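Local coordinates for sugar kinase (Agrobacterium tumefaciens, PDB 2RBC), which probably transfers phosphate from ATP to a carbohydrate substrate, as a putative sugar kinase of the ribokinase (pfkB) family, at residues 150-164 with 174-188. Sequence-based numbering, arbitrary orientation.
Sequences CTPEDIALFDAVLVD and VLTVARALGKPAILD. With EDO (1,2-ethanediol), chain I.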
loop_
_atom_site.group_PDB
_atom_site.type_symbol
_atom_site.label_atom_id
_atom_site.label_comp_id
_atom_site.label_asym_id
_atom_site.label_seq_id
_atom_site.Cartn_x
_atom_site.Cartn_y
_atom_site.Cartn_z
ATOM N N CYS A 150 -30.024 1.070 13.401
ATOM C CA CYS A 150 -30.455 2.260 12.693
ATOM C C CYS A 150 -31.858 2.648 13.147
ATOM O O CYS A 150 -32.850 2.282 12.515
ATOM C CB CYS A 150 -30.414 2.001 11.197
ATOM S SG CYS A 150 -30.886 3.430 10.228
ATOM N N THR A 151 -31.949 3.389 14.240
ATOM C CA THR A 151 -33.242 3.699 14.812
ATOM C C THR A 151 -33.713 5.066 14.318
ATOM O O THR A 151 -32.891 5.917 13.964
ATOM C CB THR A 151 -33.149 3.696 16.322
ATOM O OG1 THR A 151 -32.432 4.848 16.762
ATOM C CG2 THR A 151 -32.437 2.425 16.814
ATOM N N PRO A 152 -35.034 5.300 14.286
ATOM C CA PRO A 152 -35.496 6.666 13.973
ATOM C C PRO A 152 -34.943 7.742 14.910
ATOM O O PRO A 152 -34.688 8.852 14.470
ATOM C CB PRO A 152 -37.016 6.565 14.080
ATOM C CG PRO A 152 -37.315 5.120 13.848
ATOM C CD PRO A 152 -36.159 4.370 14.469
ATOM N N GLU A 153 -34.723 7.425 16.175
ATOM C CA GLU A 153 -34.100 8.381 17.086
ATOM C C GLU A 153 -32.640 8.731 16.686
ATOM O O GLU A 153 -32.255 9.902 16.781
ATOM C CB GLU A 153 -34.199 7.879 18.542
ATOM C CG GLU A 153 -35.625 7.985 19.148
ATOM C CD GLU A 153 -35.677 7.603 20.649
ATOM O OE1 GLU A 153 -34.633 7.099 21.148
ATOM O OE2 GLU A 153 -36.738 7.797 21.329
ATOM N N ASP A 154 -31.845 7.737 16.246
ATOM C CA ASP A 154 -30.532 7.968 15.638
ATOM C C ASP A 154 -30.628 8.948 14.452
ATOM O O ASP A 154 -29.855 9.903 14.363
ATOM C CB ASP A 154 -29.866 6.675 15.087
ATOM C CG ASP A 154 -29.502 5.633 16.174
ATOM O OD1 ASP A 154 -29.463 6.026 17.376
ATOM O OD2 ASP A 154 -29.282 4.417 15.782
ATOM N N ILE A 155 -31.537 8.679 13.525
ATOM C CA ILE A 155 -31.569 9.400 12.260
ATOM C C ILE A 155 -32.167 10.799 12.413
ATOM O O ILE A 155 -31.845 11.704 11.646
ATOM C CB ILE A 155 -32.315 8.574 11.186
ATOM C CG1 ILE A 155 -31.560 7.249 10.924
ATOM C CG2 ILE A 155 -32.495 9.360 9.875
ATOM C CD1 ILE A 155 -30.124 7.424 10.339
ATOM N N ALA A 156 -33.026 10.985 13.418
ATOM C CA ALA A 156 -33.739 12.250 13.579
ATOM C C ALA A 156 -32.770 13.366 13.905
ATOM O O ALA A 156 -33.095 14.543 13.749
ATOM C CB ALA A 156 -34.838 12.145 14.694
ATOM N N LEU A 157 -31.574 13.000 14.327
ATOM C CA LEU A 157 -30.548 13.960 14.640
ATOM C C LEU A 157 -29.879 14.560 13.399
ATOM O O LEU A 157 -29.122 15.529 13.504
ATOM C CB LEU A 157 -29.499 13.289 15.530
ATOM C CG LEU A 157 -30.072 12.673 16.843
ATOM C CD1 LEU A 157 -28.937 12.400 17.816
ATOM C CD2 LEU A 157 -31.192 13.502 17.563
ATOM N N PHE A 158 -30.116 13.978 12.230
ATOM C CA PHE A 158 -29.504 14.475 11.012
ATOM C C PHE A 158 -30.499 15.287 10.184
ATOM O O PHE A 158 -31.703 15.156 10.333
ATOM C CB PHE A 158 -28.954 13.299 10.223
ATOM C CG PHE A 158 -27.917 12.550 10.966
ATOM C CD1 PHE A 158 -26.649 13.108 11.170
ATOM C CD2 PHE A 158 -28.200 11.318 11.511
ATOM C CE1 PHE A 158 -25.692 12.411 11.906
ATOM C CE2 PHE A 158 -27.256 10.639 12.237
ATOM C CZ PHE A 158 -26.004 11.175 12.424
ATOM N N ASP A 159 -29.971 16.154 9.334
ATOM C CA ASP A 159 -30.790 16.986 8.454
ATOM C C ASP A 159 -30.957 16.302 7.101
ATOM O O ASP A 159 -31.919 16.567 6.400
ATOM C CB ASP A 159 -30.145 18.355 8.303
ATOM C CG ASP A 159 -30.135 19.127 9.607
ATOM O OD1 ASP A 159 -31.233 19.331 10.139
ATOM O OD2 ASP A 159 -29.082 19.545 10.100
ATOM N N ALA A 160 -29.987 15.469 6.717
ATOM C CA ALA A 160 -30.078 14.624 5.523
ATOM C C ALA A 160 -29.185 13.432 5.717
ATOM O O ALA A 160 -28.345 13.439 6.611
ATOM C CB ALA A 160 -29.644 15.372 4.219
ATOM N N VAL A 161 -29.374 12.400 4.880
ATOM C CA VAL A 161 -28.496 11.232 4.864
ATOM C C VAL A 161 -28.067 10.965 3.433
ATOM O O VAL A 161 -28.795 11.262 2.474
ATOM C CB VAL A 161 -29.141 9.961 5.473
ATOM C CG1 VAL A 161 -29.657 10.238 6.864
ATOM C CG2 VAL A 161 -30.227 9.379 4.590
ATOM N N LEU A 162 -26.838 10.484 3.310
ATOM C CA LEU A 162 -26.264 10.099 2.027
ATOM C C LEU A 162 -25.677 8.711 2.163
ATOM O O LEU A 162 -24.935 8.436 3.121
ATOM C CB LEU A 162 -25.180 11.101 1.615
ATOM C CG LEU A 162 -24.376 10.796 0.349
ATOM C CD1 LEU A 162 -25.235 10.639 -0.901
ATOM C CD2 LEU A 162 -23.217 11.804 0.207
ATOM N N VAL A 163 -26.009 7.801 1.244
ATOM C CA VAL A 163 -25.505 6.430 1.354
ATOM C C VAL A 163 -24.868 6.034 0.032
ATOM O O VAL A 163 -25.348 6.438 -1.015
ATOM C CB VAL A 163 -26.601 5.372 1.752
ATOM C CG1 VAL A 163 -27.400 5.805 3.089
ATOM C CG2 VAL A 163 -27.539 5.053 0.571
ATOM N N ASP A 164 -23.774 5.261 0.115
ATOM C CA ASP A 164 -23.147 4.622 -1.062
ATOM C C ASP A 164 -23.572 3.154 -1.215
ATOM O O ASP A 164 -24.397 2.674 -0.455
ATOM C CB ASP A 164 -21.614 4.845 -1.063
ATOM C CG ASP A 164 -20.862 4.024 -0.055
ATOM O OD1 ASP A 164 -21.388 2.985 0.390
ATOM O OD2 ASP A 164 -19.705 4.422 0.318
ATOM N N VAL A 174 -30.978 3.068 6.367
ATOM C CA VAL A 174 -30.770 4.504 6.580
ATOM C C VAL A 174 -31.670 5.345 5.632
ATOM O O VAL A 174 -32.296 6.347 6.041
ATOM C CB VAL A 174 -29.273 4.876 6.443
ATOM C CG1 VAL A 174 -29.129 6.397 6.372
ATOM C CG2 VAL A 174 -28.433 4.272 7.656
ATOM N N LEU A 175 -31.734 4.931 4.368
ATOM C CA LEU A 175 -32.596 5.607 3.413
ATOM C C LEU A 175 -34.064 5.546 3.844
ATOM O O LEU A 175 -34.751 6.545 3.814
ATOM C CB LEU A 175 -32.462 5.056 1.980
ATOM C CG LEU A 175 -31.136 5.293 1.261
ATOM C CD1 LEU A 175 -31.092 4.481 -0.076
ATOM C CD2 LEU A 175 -30.874 6.783 1.019
ATOM N N THR A 176 -34.525 4.354 4.209
ATOM C CA THR A 176 -35.906 4.144 4.617
ATOM C C THR A 176 -36.303 4.993 5.805
ATOM O O THR A 176 -37.347 5.684 5.775
ATOM C CB THR A 176 -36.166 2.671 4.912
ATOM O OG1 THR A 176 -35.875 1.932 3.725
ATOM C CG2 THR A 176 -37.667 2.426 5.332
ATOM N N VAL A 177 -35.490 4.949 6.851
ATOM C CA VAL A 177 -35.819 5.669 8.095
ATOM C C VAL A 177 -35.779 7.183 7.795
ATOM O O VAL A 177 -36.723 7.921 8.102
ATOM C CB VAL A 177 -34.850 5.260 9.263
ATOM C CG1 VAL A 177 -35.090 6.122 10.528
ATOM C CG2 VAL A 177 -35.011 3.756 9.580
ATOM N N ALA A 178 -34.737 7.640 7.078
ATOM C CA ALA A 178 -34.613 9.061 6.787
ATOM C C ALA A 178 -35.838 9.597 6.013
ATOM O O ALA A 178 -36.404 10.664 6.330
ATOM C CB ALA A 178 -33.317 9.333 6.001
ATOM N N ARG A 179 -36.252 8.858 4.995
ATOM C CA ARG A 179 -37.376 9.297 4.176
ATOM C C ARG A 179 -38.663 9.323 4.996
ATOM O O ARG A 179 -39.458 10.267 4.876
ATOM C CB ARG A 179 -37.539 8.406 2.949
ATOM C CG ARG A 179 -38.633 8.880 2.035
ATOM C CD ARG A 179 -38.714 8.032 0.792
ATOM N NE ARG A 179 -38.964 6.622 1.101
ATOM C CZ ARG A 179 -39.021 5.664 0.186
ATOM N NH1 ARG A 179 -38.834 5.955 -1.093
ATOM N NH2 ARG A 179 -39.250 4.407 0.544
ATOM N N ALA A 180 -38.855 8.307 5.842
ATOM C CA ALA A 180 -40.009 8.259 6.750
ATOM C C ALA A 180 -40.042 9.479 7.648
ATOM O O ALA A 180 -41.111 9.939 8.022
ATOM C CB ALA A 180 -40.004 6.952 7.614
ATOM N N LEU A 181 -38.874 9.983 8.028
ATOM C CA LEU A 181 -38.755 11.170 8.903
ATOM C C LEU A 181 -38.847 12.495 8.141
ATOM O O LEU A 181 -38.715 13.572 8.730
ATOM C CB LEU A 181 -37.431 11.118 9.707
ATOM C CG LEU A 181 -37.326 10.088 10.853
ATOM C CD1 LEU A 181 -35.856 9.797 11.215
ATOM C CD2 LEU A 181 -38.095 10.536 12.069
ATOM N N GLY A 182 -39.055 12.434 6.828
ATOM C CA GLY A 182 -39.214 13.644 6.043
ATOM C C GLY A 182 -37.902 14.269 5.583
ATOM O O GLY A 182 -37.885 15.416 5.134
ATOM N N LYS A 183 -36.803 13.520 5.664
ATOM C CA LYS A 183 -35.469 14.051 5.417
ATOM C C LYS A 183 -35.050 13.653 4.019
ATOM O O LYS A 183 -35.561 12.672 3.464
ATOM C CB LYS A 183 -34.467 13.527 6.455
ATOM C CG LYS A 183 -34.757 14.108 7.827
ATOM C CD LYS A 183 -34.026 13.427 8.899
ATOM C CE LYS A 183 -34.490 13.938 10.271
ATOM N NZ LYS A 183 -34.263 15.424 10.566
ATOM N N PRO A 184 -34.179 14.469 3.396
ATOM C CA PRO A 184 -33.575 14.005 2.158
ATOM C C PRO A 184 -32.793 12.731 2.434
ATOM O O PRO A 184 -32.028 12.675 3.398
ATOM C CB PRO A 184 -32.622 15.141 1.773
ATOM C CG PRO A 184 -33.136 16.337 2.466
ATOM C CD PRO A 184 -33.712 15.817 3.763
ATOM N N ALA A 185 -33.022 11.730 1.583
ATOM C CA ALA A 185 -32.478 10.403 1.671
ATOM C C ALA A 185 -31.804 10.137 0.331
ATOM O O ALA A 185 -32.457 9.793 -0.657
ATOM C CB ALA A 185 -33.616 9.390 1.979
ATOM N N ILE A 186 -30.502 10.377 0.269
ATOM C CA ILE A 186 -29.785 10.492 -1.008
ATOM C C ILE A 186 -28.956 9.243 -1.264
ATOM O O ILE A 186 -28.210 8.777 -0.398
ATOM C CB ILE A 186 -28.936 11.795 -1.045
ATOM C CG1 ILE A 186 -29.855 13.020 -0.772
ATOM C CG2 ILE A 186 -28.263 11.963 -2.395
ATOM C CD1 ILE A 186 -29.214 14.145 -0.129
ATOM N N LEU A 187 -29.105 8.690 -2.467
ATOM C CA LEU A 187 -28.340 7.546 -2.892
ATOM C C LEU A 187 -27.290 7.988 -3.882
ATOM O O LEU A 187 -27.627 8.557 -4.896
ATOM C CB LEU A 187 -29.243 6.489 -3.529
ATOM C CG LEU A 187 -28.542 5.250 -4.129
ATOM C CD1 LEU A 187 -27.777 4.407 -3.097
ATOM C CD2 LEU A 187 -29.534 4.371 -4.912
ATOM N N ASP A 188 -26.027 7.698 -3.561
ATOM C CA ASP A 188 -24.906 7.748 -4.485
ATOM C C ASP A 188 -24.985 6.436 -5.242
ATOM O O ASP A 188 -24.669 5.383 -4.713
ATOM C CB ASP A 188 -23.597 7.865 -3.694
ATOM C CG ASP A 188 -22.354 7.645 -4.549
ATOM O OD1 ASP A 188 -22.456 7.539 -5.808
ATOM O OD2 ASP A 188 -21.257 7.613 -3.938
HETATM C C1 EDO I . -29.592 2.907 18.608
HETATM O O1 EDO I . -28.650 2.388 17.657
HETATM C C2 EDO I . -30.310 1.798 19.388
HETATM O O2 EDO I . -30.302 0.531 18.707
HETATM O O HOH W 1 -33.804 18.223 9.711
#
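V161 and V163 reach from one face of their strand onto helix 174-180, where V174 CG1 touches both, 3.6 Å from V161 CG2 and 3.8 Å from V163 CG1. With V161 CG1 anti to the carbonyl carbon (chi1 -54°), CG2 falls between the backbone N and the carbonyl carbon and is pressed against A178 CB at 3.4 Å, a tight carbon contact that brings helix and strand close at this point. V163 CG2 touches both L175 CD1 and L187 CD1. Farther out, I155 lies across the same helix: its CG1 rests on V177 CG1 and its CG2 on L181 CD1 (3.6 Å), while V177 CG1 also abuts P152 CA. K183 reaches back to the turn 155-158 that follows helix 152-155, its chain bent at the last torsion (chi4 -62°) to bring NZ to F158 O at 2.6 Å, nearly in line with the carbonyl; a water links NZ, weakly, to OD1 of D159, while OD2 of that residue accepts from H31 N. Strands 160-163 and 185-188 pair in parallel through four backbone bonds, from V161 N to P184 O through to D188 N to V163 O. With helix 168-180 they form a beta-alpha-beta crossover, the repeating element of the central sheet in the ribokinase-like alpha/beta fold.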